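Local coordinates for protein bacteriorhodopsin (Nanosalina sp., PDB 6EYU) that uses light absorbed by its bound retinal to pump protons inward across the cell membrane, at the interface of chains A and B. Coordinates in Å, arbitrary orientation; residue numbers count along the deposited sequence, not the author numbering. Chains: chain A/B, Bacteriorhodopsin.

The interface of chains A and B. Residues chain A 112-113, 116-117, 129, 132, 136; chain B 25, 49-50, 54, 57.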
# COMPACT_ATOMS: atom_id res chain seq x y z
N PHE A 112 -0.64 -3.79 -10.43
CA PHE A 112 -1.48 -3.71 -9.25
C PHE A 112 -2.90 -3.29 -9.63
O PHE A 112 -3.88 -3.92 -9.23
CB PHE A 112 -0.89 -2.72 -8.25
CG PHE A 112 -1.90 -2.17 -7.28
CD1 PHE A 112 -2.27 -2.91 -6.17
CD2 PHE A 112 -2.42 -0.90 -7.44
CE1 PHE A 112 -3.17 -2.40 -5.25
CE2 PHE A 112 -3.32 -0.38 -6.52
CZ PHE A 112 -3.69 -1.14 -5.43
N THR A 113 -2.99 -2.26 -10.47
CA THR A 113 -4.27 -1.79 -10.99
C THR A 113 -4.96 -2.90 -11.78
O THR A 113 -6.17 -3.10 -11.68
CB THR A 113 -4.06 -0.58 -11.92
OG1 THR A 113 -3.20 0.37 -11.29
CG2 THR A 113 -5.38 0.08 -12.26
N ILE A 116 -6.58 -5.30 -9.65
CA ILE A 116 -7.74 -4.72 -8.99
C ILE A 116 -8.96 -4.73 -9.91
O ILE A 116 -10.10 -4.82 -9.44
CB ILE A 116 -7.48 -3.27 -8.53
CG1 ILE A 116 -6.45 -3.25 -7.41
CG2 ILE A 116 -8.78 -2.64 -8.04
CD1 ILE A 116 -6.75 -4.23 -6.30
N THR A 117 -8.73 -4.65 -11.22
CA THR A 117 -9.81 -4.80 -12.19
C THR A 117 -10.46 -6.17 -12.05
O THR A 117 -11.68 -6.29 -12.02
CB THR A 117 -9.30 -4.63 -13.63
OG1 THR A 117 -8.42 -5.70 -13.97
CG2 THR A 117 -8.57 -3.30 -13.79
N PRO A 129 -14.41 -4.05 -16.29
CA PRO A 129 -13.09 -3.80 -15.70
C PRO A 129 -12.05 -4.81 -16.18
O PRO A 129 -10.91 -4.43 -16.46
CB PRO A 129 -13.33 -3.96 -14.19
CG PRO A 129 -14.81 -3.84 -14.01
CD PRO A 129 -15.41 -4.39 -15.26
N VAL A 132 -10.26 -3.37 -19.15
CA VAL A 132 -9.21 -2.44 -18.77
C VAL A 132 -7.95 -3.20 -18.35
O VAL A 132 -6.85 -2.89 -18.82
CB VAL A 132 -9.65 -1.54 -17.60
CG1 VAL A 132 -8.46 -0.82 -17.00
CG2 VAL A 132 -10.70 -0.55 -18.07
N LEU A 136 -4.26 -2.98 -19.81
CA LEU A 136 -3.17 -2.67 -18.89
C LEU A 136 -2.06 -3.70 -19.00
O LEU A 136 -0.88 -3.36 -19.04
CB LEU A 136 -3.69 -2.61 -17.45
CG LEU A 136 -4.37 -1.30 -17.07
CD1 LEU A 136 -4.97 -1.38 -15.68
CD2 LEU A 136 -3.39 -0.14 -17.18
N MET B 25 -10.64 7.86 -19.10
CA MET B 25 -9.91 6.85 -19.86
C MET B 25 -9.19 7.49 -21.04
O MET B 25 -8.05 7.14 -21.35
CB MET B 25 -10.85 5.75 -20.35
CG MET B 25 -11.41 4.87 -19.24
SD MET B 25 -10.14 4.26 -18.11
CE MET B 25 -11.15 3.61 -16.79
N PHE B 49 -1.63 9.43 -15.67
CA PHE B 49 -2.29 8.28 -16.26
C PHE B 49 -3.00 7.45 -15.18
O PHE B 49 -4.19 7.19 -15.28
CB PHE B 49 -1.29 7.40 -17.00
CG PHE B 49 -1.86 6.10 -17.49
CD1 PHE B 49 -2.71 6.06 -18.58
CD2 PHE B 49 -1.65 4.93 -16.78
CE1 PHE B 49 -3.25 4.87 -19.02
CE2 PHE B 49 -2.20 3.73 -17.20
CZ PHE B 49 -3.00 3.70 -18.33
N PHE B 50 -2.26 7.09 -14.14
CA PHE B 50 -2.79 6.22 -13.09
C PHE B 50 -3.85 6.95 -12.27
O PHE B 50 -4.85 6.35 -11.88
CB PHE B 50 -1.66 5.74 -12.17
CG PHE B 50 -0.91 4.56 -12.71
CD1 PHE B 50 -1.54 3.35 -12.90
CD2 PHE B 50 0.40 4.70 -13.14
CE1 PHE B 50 -0.86 2.27 -13.45
CE2 PHE B 50 1.09 3.63 -13.67
CZ PHE B 50 0.46 2.41 -13.83
N TRP B 54 -7.17 5.16 -12.36
CA TRP B 54 -7.60 4.65 -11.06
C TRP B 54 -8.97 5.20 -10.69
O TRP B 54 -9.91 4.43 -10.45
CB TRP B 54 -6.58 5.02 -9.98
CG TRP B 54 -6.91 4.43 -8.64
CD1 TRP B 54 -7.62 5.03 -7.64
CD2 TRP B 54 -6.74 3.07 -8.24
NE1 TRP B 54 -7.87 4.13 -6.63
CE2 TRP B 54 -7.33 2.92 -6.97
CE3 TRP B 54 -6.15 1.95 -8.84
CZ2 TRP B 54 -7.32 1.71 -6.28
CZ3 TRP B 54 -6.15 0.75 -8.15
CH2 TRP B 54 -6.72 0.64 -6.88
N LEU B 57 -11.84 3.78 -12.70
CA LEU B 57 -12.15 2.38 -12.42
C LEU B 57 -12.98 2.26 -11.14
O LEU B 57 -13.92 1.48 -11.08
CB LEU B 57 -10.86 1.57 -12.28
CG LEU B 57 -10.28 1.05 -13.60
CD1 LEU B 57 -8.81 0.68 -13.44
CD2 LEU B 57 -11.09 -0.13 -14.12
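Two side chains of one helix, B:Leu57 and B:Trp54, carry this helix-to-helix contact, both directed at the neighbouring subunit. B:Leu57 buries 68 Å² in the groove between helices 101-124 and 128-145 of chain A. Its CG stands anti to the carbonyl carbon (chi1 -85°), which sends the forked end outward. CD1 packs on CG2 of A:Thr113 at 3.7 Å and lies 3.9 Å from CG1 of A:Val132, while CD2 rests against both methyls of that valine. Leucine and valine meet tip to tip, and A:Thr117 CG2 closes in at 4.0 Å from B:Leu57 CD1. A branched, flexible leucine suits such a groove; beta-branched valine and threonine offer it short, stiff walls.

B:Trp54 reaches across with CG anti to the backbone N (chi1 -176°), and chi2 of -93° turns the ring so that CE3, CZ3 and CH2 lead. The long indole spans the gap with a broad apolar edge, matched by the flat rim of A:Phe112. These side chains cross obliquely, yet their rings lie almost parallel, offset and rim to rim, B:Trp54 CZ3 3.5 Å from A:Phe112 CE2. A:Ile116 CG1, 3.9 Å from B:Trp54 CH2, sits over the phenyl rim on the face toward the indole, filling the angle between the rings. A:Thr113 CG2 lies 4.0 Å from B:Trp54 CE3, whereas its hydroxyl OG1 lies beside the CD1–CE1 side of B:Phe50 without a polar partner across the interface. A:Leu136 slides a slim apolar branch past B:Phe49, CD2 4.0 Å from CZ.

No hydrogen bond crosses this patch, as suits an apolar membrane interface. Helix 42-59 of chain B packs here against two chain A helices, and may help hold the deposited trimer together.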